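Local coordinates for protein pullulanase (Bacillus acidopullulyticus, PDB 2WAN) that hydrolyses the alpha-1,6-glucosidic linkages of pullulan and, as a debranching enzyme of the alpha-amylase superfamily, those at the branch points of starch polysaccharides, at residues Ile300-Leu308 and Val569-Asp577; Arg330-Leu341 and Gln354-Trp365. All coordinates share one frame; numbering follows the deposited sequence.

In the fold
Contact 1 is an interface between separate parts of the chain, and contact 2 is internal to a module that touches it through Trp332. Contact 1 brings the end of strand 295-302 and the 3-10 turn after it against a loop that follows helix 564-568 in the alpha-amylase catalytic domain. Contact 2, with its centre about 18 Å from that of contact 1, lies within the carbohydrate-binding module 48, whose sequence falls between the two segments of contact 1. The two touch directly: Trp332 CH2 is 3.5 Å from Tyr572 CE2, and Val569 CG2 is 3.4 Å from Trp332 O. Tyr572 therefore meets both the 300-308 segment and the module. The glycerol in contact 1 probably comes from the crystallisation liquor.

Contact 1. Residues Ile300-Leu308 and Val569-Asp577. With GOL (glycerol), chain C.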
loop_
_atom_site.group_PDB
_atom_site.type_symbol
_atom_site.label_atom_id
_atom_site.label_comp_id
_atom_site.label_asym_id
_atom_site.label_seq_id
_atom_site.Cartn_x
_atom_site.Cartn_y
_atom_site.Cartn_z
ATOM N N ILE A 300 15.558 -3.162 -28.447
ATOM C CA ILE A 300 14.151 -3.263 -28.060
ATOM C C ILE A 300 14.058 -4.222 -26.869
ATOM O O ILE A 300 14.301 -5.434 -27.002
ATOM C CB ILE A 300 13.257 -3.818 -29.200
ATOM C CG1 ILE A 300 13.499 -3.083 -30.527
ATOM C CG2 ILE A 300 11.774 -3.770 -28.810
ATOM C CD1 ILE A 300 12.878 -3.782 -31.736
ATOM N N LEU A 301 13.715 -3.679 -25.706
ATOM C CA LEU A 301 13.626 -4.494 -24.499
ATOM C C LEU A 301 12.209 -4.995 -24.360
ATOM O O LEU A 301 11.272 -4.206 -24.450
ATOM C CB LEU A 301 14.017 -3.688 -23.260
ATOM C CG LEU A 301 14.180 -4.511 -21.973
ATOM C CD1 LEU A 301 15.535 -5.212 -21.958
ATOM C CD2 LEU A 301 14.038 -3.581 -20.773
ATOM N N PRO A 302 12.033 -6.312 -24.151
ATOM C CA PRO A 302 10.692 -6.814 -23.903
ATOM C C PRO A 302 10.105 -6.196 -22.619
ATOM O O PRO A 302 10.781 -6.162 -21.589
ATOM C CB PRO A 302 10.920 -8.327 -23.734
ATOM C CG PRO A 302 12.182 -8.588 -24.537
ATOM C CD PRO A 302 13.024 -7.403 -24.237
ATOM N N ARG A 303 8.891 -5.661 -22.708
ATOM C CA ARG A 303 8.189 -5.152 -21.522
ATOM C C ARG A 303 6.789 -5.763 -21.481
ATOM O O ARG A 303 6.624 -6.883 -21.021
ATOM C CB ARG A 303 8.185 -3.612 -21.453
ATOM C CG ARG A 303 7.525 -3.048 -20.164
ATOM C CD ARG A 303 7.599 -1.521 -20.074
ATOM N NE ARG A 303 6.767 -0.862 -21.086
ATOM C CZ ARG A 303 6.399 0.419 -21.051
ATOM N NH1 ARG A 303 6.769 1.207 -20.050
ATOM N NH2 ARG A 303 5.653 0.917 -22.036
ATOM N N ASN A 304 5.778 -5.075 -22.010
ATOM C CA ASN A 304 4.409 -5.528 -21.808
ATOM C C ASN A 304 4.029 -6.737 -22.648
ATOM O O ASN A 304 3.000 -7.364 -22.407
ATOM C CB ASN A 304 3.410 -4.385 -21.974
ATOM C CG ASN A 304 3.567 -3.317 -20.904
ATOM O OD1 ASN A 304 4.105 -3.584 -19.831
ATOM N ND2 ASN A 304 3.098 -2.105 -21.190
ATOM N N VAL A 305 4.899 -7.100 -23.593
ATOM C CA VAL A 305 4.738 -8.373 -24.300
ATOM C C VAL A 305 4.717 -9.555 -23.307
ATOM O O VAL A 305 4.013 -10.551 -23.520
ATOM C CB VAL A 305 5.816 -8.565 -25.387
ATOM C CG1 VAL A 305 7.232 -8.668 -24.781
ATOM C CG2 VAL A 305 5.491 -9.791 -26.249
ATOM N N LEU A 306 5.463 -9.418 -22.212
ATOM C CA LEU A 306 5.565 -10.491 -21.215
ATOM C C LEU A 306 4.287 -10.672 -20.393
ATOM O O LEU A 306 4.154 -11.662 -19.669
ATOM C CB LEU A 306 6.785 -10.271 -20.307
ATOM C CG LEU A 306 8.139 -10.148 -21.011
ATOM C CD1 LEU A 306 9.245 -9.793 -20.004
ATOM C CD2 LEU A 306 8.495 -11.432 -21.787
ATOM N N ASN A 307 3.349 -9.725 -20.508
ATOM C CA ASN A 307 2.013 -9.872 -19.905
ATOM C C ASN A 307 1.193 -11.008 -20.515
ATOM O O ASN A 307 0.264 -11.503 -19.885
ATOM C CB ASN A 307 1.161 -8.600 -20.051
ATOM C CG ASN A 307 1.761 -7.379 -19.380
ATOM O OD1 ASN A 307 2.755 -7.449 -18.657
ATOM N ND2 ASN A 307 1.138 -6.229 -19.630
ATOM N N LEU A 308 1.523 -11.387 -21.751
ATOM C CA LEU A 308 0.704 -12.336 -22.524
ATOM C C LEU A 308 0.640 -13.727 -21.880
ATOM O O LEU A 308 1.613 -14.178 -21.270
ATOM C CB LEU A 308 1.200 -12.426 -23.981
ATOM C CG LEU A 308 1.054 -11.167 -24.856
ATOM C CD1 LEU A 308 1.802 -11.310 -26.186
ATOM C CD2 LEU A 308 -0.400 -10.840 -25.102
ATOM N N VAL A 569 14.858 -10.676 -14.834
ATOM C CA VAL A 569 13.958 -10.203 -15.897
ATOM C C VAL A 569 14.065 -8.670 -15.958
ATOM O O VAL A 569 13.278 -7.966 -15.299
ATOM C CB VAL A 569 12.475 -10.618 -15.672
ATOM C CG1 VAL A 569 11.666 -10.445 -16.962
ATOM C CG2 VAL A 569 12.351 -12.072 -15.196
ATOM N N PRO A 570 15.053 -8.152 -16.727
ATOM C CA PRO A 570 15.388 -6.729 -16.742
ATOM C C PRO A 570 14.179 -5.798 -16.835
ATOM O O PRO A 570 13.367 -5.898 -17.768
ATOM C CB PRO A 570 16.321 -6.609 -17.961
ATOM C CG PRO A 570 17.069 -7.915 -17.935
ATOM C CD PRO A 570 16.019 -8.936 -17.533
ATOM N N GLN A 571 14.069 -4.936 -15.821
ATOM C CA GLN A 571 13.019 -3.900 -15.673
ATOM C C GLN A 571 11.588 -4.338 -15.401
ATOM O O GLN A 571 10.799 -3.539 -14.901
ATOM C CB GLN A 571 12.992 -2.936 -16.866
ATOM C CG GLN A 571 14.245 -2.090 -17.027
ATOM C CD GLN A 571 14.071 -1.079 -18.147
ATOM O OE1 GLN A 571 12.968 -0.916 -18.682
ATOM N NE2 GLN A 571 15.155 -0.412 -18.519
ATOM N N TYR A 572 11.240 -5.571 -15.759
ATOM C CA TYR A 572 9.854 -5.998 -15.815
ATOM C C TYR A 572 9.124 -5.991 -14.467
ATOM O O TYR A 572 7.903 -5.850 -14.433
ATOM C CB TYR A 572 9.731 -7.386 -16.462
ATOM C CG TYR A 572 8.292 -7.814 -16.688
ATOM C CD1 TYR A 572 7.561 -7.316 -17.766
ATOM C CD2 TYR A 572 7.669 -8.727 -15.832
ATOM C CE1 TYR A 572 6.261 -7.694 -17.974
ATOM C CE2 TYR A 572 6.365 -9.112 -16.028
ATOM C CZ TYR A 572 5.661 -8.594 -17.106
ATOM O OH TYR A 572 4.380 -8.962 -17.312
ATOM N N TYR A 573 9.860 -6.169 -13.370
ATOM C CA TYR A 573 9.206 -6.160 -12.044
ATOM C C TYR A 573 8.884 -4.746 -11.554
ATOM O O TYR A 573 8.241 -4.592 -10.505
ATOM C CB TYR A 573 10.037 -6.925 -10.992
ATOM C CG TYR A 573 9.993 -8.437 -11.145
ATOM C CD1 TYR A 573 8.956 -9.189 -10.566
ATOM C CD2 TYR A 573 10.991 -9.116 -11.855
ATOM C CE1 TYR A 573 8.908 -10.589 -10.695
ATOM C CE2 TYR A 573 10.954 -10.506 -11.997
ATOM C CZ TYR A 573 9.909 -11.236 -11.413
ATOM O OH TYR A 573 9.887 -12.619 -11.533
ATOM N N TYR A 574 9.298 -3.730 -12.316
ATOM C CA TYR A 574 9.173 -2.315 -11.908
ATOM C C TYR A 574 8.359 -1.521 -12.932
ATOM O O TYR A 574 8.250 -1.934 -14.080
ATOM C CB TYR A 574 10.555 -1.678 -11.824
ATOM C CG TYR A 574 11.451 -2.369 -10.833
ATOM C CD1 TYR A 574 11.333 -2.105 -9.470
ATOM C CD2 TYR A 574 12.382 -3.323 -11.245
ATOM C CE1 TYR A 574 12.130 -2.768 -8.533
ATOM C CE2 TYR A 574 13.198 -3.982 -10.313
ATOM C CZ TYR A 574 13.066 -3.699 -8.966
ATOM O OH TYR A 574 13.856 -4.331 -8.023
ATOM N N ARG A 575 7.813 -0.375 -12.519
ATOM C CA ARG A 575 7.104 0.507 -13.448
ATOM C C ARG A 575 8.077 1.446 -14.159
ATOM O O ARG A 575 8.954 2.045 -13.545
ATOM C CB ARG A 575 5.961 1.274 -12.755
ATOM C CG ARG A 575 4.885 0.346 -12.160
ATOM C CD ARG A 575 3.698 1.101 -11.522
ATOM N NE ARG A 575 2.719 0.122 -11.060
ATOM C CZ ARG A 575 2.267 0.004 -9.815
ATOM N NH1 ARG A 575 2.653 0.853 -8.867
ATOM N NH2 ARG A 575 1.392 -0.961 -9.529
ATOM N N THR A 576 7.931 1.543 -15.475
ATOM C CA THR A 576 8.753 2.463 -16.259
ATOM C C THR A 576 7.824 3.308 -17.132
ATOM O O THR A 576 6.699 2.895 -17.423
ATOM C CB THR A 576 9.773 1.724 -17.153
ATOM O OG1 THR A 576 9.080 0.845 -18.042
ATOM C CG2 THR A 576 10.771 0.922 -16.306
ATOM N N ASP A 577 8.300 4.491 -17.525
ATOM C CA ASP A 577 7.526 5.369 -18.398
ATOM C C ASP A 577 7.904 5.156 -19.863
ATOM O O ASP A 577 8.673 4.253 -20.188
ATOM C CB ASP A 577 7.663 6.847 -17.979
ATOM C CG ASP A 577 9.104 7.352 -18.000
ATOM O OD1 ASP A 577 9.940 6.846 -18.783
ATOM O OD2 ASP A 577 9.405 8.289 -17.231
HETATM C C1 GOL C . 3.832 0.277 -18.081
HETATM O O1 GOL C . 2.905 0.092 -19.140
HETATM C C2 GOL C . 4.161 -1.078 -17.454
HETATM O O2 GOL C . 2.976 -1.690 -16.964
HETATM C C3 GOL C . 5.145 -0.899 -16.311
HETATM O O3 GOL C . 6.429 -0.538 -16.770
HETATM O O HOH W 1 13.017 -7.439 -20.125
HETATM O O HOH W 2 10.760 -4.903 -19.009
#
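Leu306 lies over one face of the Tyr572 ring, its CB 3.5 Å from Tyr572 CE1 and its CD1 above the ring in a CH-pi contact, 28° off the normal; CD1 also reaches Val569 CG1. At the ring edge, Tyr572 OH donates to Asn307 OD1 over 2.6 Å, in the plane of that carbonyl. With CG anti to the backbone N (chi1 -174°), the tyrosine ring extends to the 3-10 turn 304-307. A leucine in place of Tyr572 would probably leave Asn307 OD1 without this donor and Leu306 without its aromatic face. Farther along, Arg303 bends at chi3 (68°) and sends NH1 to Thr576 OG1 at 3.1 Å, while its NH2 forms a salt bridge with Asp120. Glycerol C1 lies over one guanidinium face, offset toward its rim; its O1 accepts from Asn304 ND2 (3.0 Å) and its O3 from Thr576 N (2.9 Å). Leu301 CD2 packs on the amide of Gln571, whose OE1 is hydrogen-bonded to Tyr118 OH, and two waters each donate to both Pro302 O and Pro570 O. The contact thus packs the edge of a mixed beta-sheet domain on a catalytic-domain loop, flanked by strand 114-121, paired with Leu301 and Arg303, and by helix 597-614, whose Pro597 touches Asn307 and Tyr572.

Contact 2. Residues Arg330-Leu341 and Gln354-Trp365; sequences RVWAPTASNVQL and QLEMQKSDNGTW
Two antiparallel strand pairings of the carbohydrate-binding module 48, a beta-sandwich domain, meet here: Val331 and Trp332 pair with Trp365 and Thr364, while Gln340 and Leu341 pair with Glu356 and Leu355 in the hairpin of strands 338-344 and 353-359. Val331 and Trp365 exchange both backbone bonds, as do Leu341 and Leu355, and Met357 N and Ala333 N give theirs to Val339 O and Gly363 O. A bend at chi3 (-69°) turns the Arg330 guanidinium so that NH1 serves two hydroxyls, Ser360 OG and Thr364 OG1, each at 3.0 Å and near the guanidinium plane; its NE forms a salt bridge with Asp317. Thr364 OG1 in turn donates to Asp361 O, which also accepts from Thr364 N. The Asn338 amide and the Glu356 carboxylate are nearly coplanar; Asn338 ND2 donates over 2.9 Å to the syn lone pair of Glu356 OE1 at a straight 166°. Trp332 NE1 makes weak bonds to Asn362 O and to Tyr311 O. Gly363, at phi 84°, lies against Pro334 and Trp332, where a CB would collide with Pro334 CB. The indole of Trp365 has Val339 over one face and Lys359 CG over the opposite one. Val339 CG2 sits 3.4 Å from the centroid of the five-membered ring, almost on its normal. At the indole edge Trp365 NE1 makes a weak bond to Ala333 O, 3.4 Å away, and donates to a water at 3.0 Å; that water donates to the carbonyls of Ala333 and Ala336, its oxygen 2.7 Å from Ala336 O.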
loop_
_atom_site.group_PDB
_atom_site.type_symbol
_atom_site.label_atom_id
_atom_site.label_comp_id
_atom_site.label_asym_id
_atom_site.label_seq_id
_atom_site.Cartn_x
_atom_site.Cartn_y
_atom_site.Cartn_z
ATOM N N ARG A 330 12.976 -23.853 -9.769
ATOM C CA ARG A 330 12.251 -23.248 -10.885
ATOM C C ARG A 330 12.285 -21.741 -10.770
ATOM O O ARG A 330 12.065 -21.190 -9.680
ATOM C CB ARG A 330 10.798 -23.736 -10.980
ATOM C CG ARG A 330 10.149 -23.350 -12.337
ATOM C CD ARG A 330 8.693 -23.768 -12.449
ATOM N NE ARG A 330 8.508 -25.222 -12.533
ATOM C CZ ARG A 330 8.418 -25.910 -13.672
ATOM N NH1 ARG A 330 8.511 -25.293 -14.841
ATOM N NH2 ARG A 330 8.233 -27.222 -13.638
ATOM N N VAL A 331 12.602 -21.087 -11.890
ATOM C CA VAL A 331 12.709 -19.621 -11.951
ATOM C C VAL A 331 12.070 -19.112 -13.242
ATOM O O VAL A 331 12.188 -19.756 -14.298
ATOM C CB VAL A 331 14.199 -19.141 -11.837
ATOM C CG1 VAL A 331 15.052 -19.646 -13.029
ATOM C CG2 VAL A 331 14.289 -17.613 -11.703
ATOM N N TRP A 332 11.380 -17.970 -13.157
ATOM C CA TRP A 332 10.765 -17.343 -14.326
ATOM C C TRP A 332 11.741 -16.365 -14.972
ATOM O O TRP A 332 12.122 -15.366 -14.364
ATOM C CB TRP A 332 9.468 -16.624 -13.916
ATOM C CG TRP A 332 8.640 -16.125 -15.086
ATOM C CD1 TRP A 332 7.996 -16.884 -16.028
ATOM C CD2 TRP A 332 8.366 -14.759 -15.409
ATOM N NE1 TRP A 332 7.338 -16.061 -16.931
ATOM C CE2 TRP A 332 7.548 -14.755 -16.567
ATOM C CE3 TRP A 332 8.721 -13.533 -14.822
ATOM C CZ2 TRP A 332 7.087 -13.564 -17.156
ATOM C CZ3 TRP A 332 8.271 -12.354 -15.410
ATOM C CH2 TRP A 332 7.462 -12.381 -16.566
ATOM N N ALA A 333 12.173 -16.668 -16.196
ATOM C CA ALA A 333 13.138 -15.815 -16.895
ATOM C C ALA A 333 12.869 -15.879 -18.403
ATOM O O ALA A 333 13.662 -16.460 -19.162
ATOM C CB ALA A 333 14.566 -16.234 -16.579
ATOM N N PRO A 334 11.752 -15.267 -18.830
ATOM C CA PRO A 334 11.223 -15.445 -20.188
ATOM C C PRO A 334 12.071 -14.826 -21.291
ATOM O O PRO A 334 11.882 -15.167 -22.467
ATOM C CB PRO A 334 9.848 -14.770 -20.121
ATOM C CG PRO A 334 9.999 -13.723 -19.080
ATOM C CD PRO A 334 10.892 -14.372 -18.027
ATOM N N THR A 335 12.987 -13.934 -20.935
ATOM C CA THR A 335 13.855 -13.317 -21.946
ATOM C C THR A 335 15.285 -13.873 -21.946
ATOM O O THR A 335 16.104 -13.511 -22.799
ATOM C CB THR A 335 13.906 -11.797 -21.787
ATOM O OG1 THR A 335 14.543 -11.479 -20.547
ATOM C CG2 THR A 335 12.500 -11.198 -21.829
ATOM N N ALA A 336 15.593 -14.756 -20.999
ATOM C CA ALA A 336 16.945 -15.309 -20.902
ATOM C C ALA A 336 17.259 -16.248 -22.071
ATOM O O ALA A 336 16.384 -16.975 -22.542
ATOM C CB ALA A 336 17.145 -16.034 -19.569
ATOM N N SER A 337 18.509 -16.211 -22.532
ATOM C CA SER A 337 18.996 -17.192 -23.517
ATOM C C SER A 337 19.537 -18.444 -22.820
ATOM O O SER A 337 19.555 -19.537 -23.403
ATOM C CB SER A 337 20.074 -16.574 -24.412
ATOM O OG SER A 337 21.212 -16.162 -23.672
ATOM N N ASN A 338 19.981 -18.271 -21.576
ATOM C CA ASN A 338 20.487 -19.373 -20.770
ATOM C C ASN A 338 20.305 -19.097 -19.286
ATOM O O ASN A 338 20.471 -17.955 -18.846
ATOM C CB ASN A 338 21.975 -19.604 -21.045
ATOM C CG ASN A 338 22.437 -20.978 -20.604
ATOM O OD1 ASN A 338 21.632 -21.888 -20.442
ATOM N ND2 ASN A 338 23.741 -21.129 -20.404
ATOM N N VAL A 339 19.966 -20.142 -18.532
ATOM C CA VAL A 339 19.990 -20.079 -17.062
ATOM C C VAL A 339 20.724 -21.301 -16.513
ATOM O O VAL A 339 20.405 -22.435 -16.873
ATOM C CB VAL A 339 18.572 -19.991 -16.426
ATOM C CG1 VAL A 339 18.685 -19.838 -14.903
ATOM C CG2 VAL A 339 17.764 -18.826 -16.995
ATOM N N GLN A 340 21.718 -21.059 -15.667
ATOM C CA GLN A 340 22.401 -22.139 -14.970
ATOM C C GLN A 340 22.181 -22.036 -13.460
ATOM O O GLN A 340 22.011 -20.933 -12.918
ATOM C CB GLN A 340 23.891 -22.095 -15.279
ATOM C CG GLN A 340 24.174 -22.266 -16.766
ATOM C CD GLN A 340 25.603 -22.684 -17.027
ATOM O OE1 GLN A 340 26.416 -21.885 -17.483
ATOM N NE2 GLN A 340 25.918 -23.938 -16.724
ATOM N N LEU A 341 22.182 -23.195 -12.806
ATOM C CA LEU A 341 22.158 -23.292 -11.342
ATOM C C LEU A 341 23.587 -23.391 -10.810
ATOM O O LEU A 341 24.350 -24.274 -11.235
ATOM C CB LEU A 341 21.341 -24.528 -10.917
ATOM C CG LEU A 341 21.249 -24.860 -9.420
ATOM C CD1 LEU A 341 20.404 -23.795 -8.693
ATOM C CD2 LEU A 341 20.647 -26.247 -9.217
ATOM N N GLN A 354 28.152 -26.474 -11.130
ATOM C CA GLN A 354 27.426 -25.620 -12.032
ATOM C C GLN A 354 26.617 -26.485 -12.998
ATOM O O GLN A 354 27.176 -27.355 -13.680
ATOM C CB GLN A 354 28.424 -24.728 -12.767
ATOM C CG GLN A 354 27.822 -23.880 -13.868
ATOM C CD GLN A 354 28.725 -22.731 -14.263
ATOM O OE1 GLN A 354 28.540 -22.117 -15.313
ATOM N NE2 GLN A 354 29.705 -22.423 -13.416
ATOM N N LEU A 355 25.305 -26.276 -13.040
ATOM C CA LEU A 355 24.435 -27.130 -13.854
ATOM C C LEU A 355 23.544 -26.341 -14.796
ATOM O O LEU A 355 22.978 -25.315 -14.415
ATOM C CB LEU A 355 23.554 -28.009 -12.965
ATOM C CG LEU A 355 24.268 -28.977 -12.024
ATOM C CD1 LEU A 355 23.333 -29.419 -10.919
ATOM C CD2 LEU A 355 24.771 -30.180 -12.823
ATOM N N GLU A 356 23.405 -26.826 -16.029
ATOM C CA GLU A 356 22.462 -26.225 -16.957
ATOM C C GLU A 356 21.020 -26.507 -16.503
ATOM O O GLU A 356 20.668 -27.649 -16.183
ATOM C CB GLU A 356 22.676 -26.765 -18.382
ATOM C CG GLU A 356 23.801 -26.107 -19.150
ATOM C CD GLU A 356 23.472 -24.679 -19.554
ATOM O OE1 GLU A 356 24.424 -23.909 -19.772
ATOM O OE2 GLU A 356 22.273 -24.332 -19.655
ATOM N N MET A 357 20.191 -25.469 -16.454
ATOM C CA MET A 357 18.756 -25.682 -16.250
ATOM C C MET A 357 18.064 -25.872 -17.604
ATOM O O MET A 357 18.664 -25.625 -18.654
ATOM C CB MET A 357 18.129 -24.544 -15.432
ATOM C CG MET A 357 18.773 -24.408 -14.051
ATOM S SD MET A 357 18.089 -23.075 -13.017
ATOM C CE MET A 357 16.459 -23.736 -12.634
ATOM N N GLN A 358 16.814 -26.320 -17.557
ATOM C CA GLN A 358 16.051 -26.680 -18.748
ATOM C C GLN A 358 14.926 -25.689 -18.971
ATOM O O GLN A 358 14.152 -25.418 -18.055
ATOM C CB GLN A 358 15.444 -28.079 -18.599
ATOM C CG GLN A 358 16.404 -29.176 -18.166
ATOM C CD GLN A 358 15.684 -30.424 -17.655
ATOM O OE1 GLN A 358 14.563 -30.741 -18.081
ATOM N NE2 GLN A 358 16.333 -31.142 -16.741
ATOM N N LYS A 359 14.837 -25.160 -20.189
ATOM C CA LYS A 359 13.674 -24.368 -20.600
ATOM C C LYS A 359 12.389 -25.162 -20.374
ATOM O O LYS A 359 12.271 -26.311 -20.813
ATOM C CB LYS A 359 13.778 -23.964 -22.073
ATOM C CG LYS A 359 14.317 -22.576 -22.299
ATOM C CD LYS A 359 14.435 -22.228 -23.794
ATOM C CE LYS A 359 15.076 -20.851 -24.000
ATOM N NZ LYS A 359 15.482 -20.594 -25.410
ATOM N N SER A 360 11.436 -24.548 -19.679
ATOM C CA SER A 360 10.176 -25.196 -19.333
ATOM C C SER A 360 8.974 -24.269 -19.615
ATOM O O SER A 360 9.096 -23.327 -20.393
ATOM C CB SER A 360 10.212 -25.653 -17.869
ATOM O OG SER A 360 9.097 -26.466 -17.550
ATOM N N ASP A 361 7.837 -24.537 -18.978
ATOM C CA ASP A 361 6.568 -23.829 -19.246
ATOM C C ASP A 361 6.621 -22.304 -19.077
ATOM O O ASP A 361 7.096 -21.793 -18.059
ATOM C CB ASP A 361 5.460 -24.346 -18.319
ATOM C CG ASP A 361 5.127 -25.816 -18.530
ATOM O OD1 ASP A 361 5.514 -26.401 -19.563
ATOM O OD2 ASP A 361 4.461 -26.386 -17.634
ATOM N N ASN A 362 6.113 -21.584 -20.070
ATOM C CA ASN A 362 5.768 -20.169 -19.898
ATOM C C ASN A 362 6.932 -19.306 -19.416
ATOM O O ASN A 362 6.775 -18.465 -18.520
ATOM C CB ASN A 362 4.547 -20.033 -18.970
ATOM C CG ASN A 362 3.412 -20.969 -19.372
ATOM O OD1 ASN A 362 2.967 -21.806 -18.590
ATOM N ND2 ASN A 362 2.959 -20.842 -20.619
ATOM N N GLY A 363 8.098 -19.519 -20.013
ATOM C CA GLY A 363 9.256 -18.693 -19.729
ATOM C C GLY A 363 10.053 -19.114 -18.509
ATOM O O GLY A 363 11.041 -18.457 -18.165
ATOM N N THR A 364 9.659 -20.219 -17.876
ATOM C CA THR A 364 10.416 -20.719 -16.730
ATOM C C THR A 364 11.576 -21.630 -17.139
ATOM O O THR A 364 11.594 -22.198 -18.236
ATOM C CB THR A 364 9.534 -21.445 -15.676
ATOM O OG1 THR A 364 9.047 -22.690 -16.207
ATOM C CG2 THR A 364 8.354 -20.565 -15.243
ATOM N N TRP A 365 12.536 -21.751 -16.228
ATOM C CA TRP A 365 13.632 -22.703 -16.332
ATOM C C TRP A 365 13.573 -23.576 -15.090
ATOM O O TRP A 365 13.305 -23.093 -13.982
ATOM C CB TRP A 365 14.973 -21.975 -16.411
ATOM C CG TRP A 365 15.181 -21.189 -17.690
ATOM C CD1 TRP A 365 14.532 -20.047 -18.075
ATOM C CD2 TRP A 365 16.127 -21.482 -18.729
ATOM N NE1 TRP A 365 15.003 -19.620 -19.302
ATOM C CE2 TRP A 365 15.988 -20.480 -19.720
ATOM C CE3 TRP A 365 17.072 -22.501 -18.921
ATOM C CZ2 TRP A 365 16.771 -20.461 -20.885
ATOM C CZ3 TRP A 365 17.849 -22.483 -20.084
ATOM C CH2 TRP A 365 17.688 -21.474 -21.051
HETATM O O HOH W 3 13.985 -17.832 -21.538
#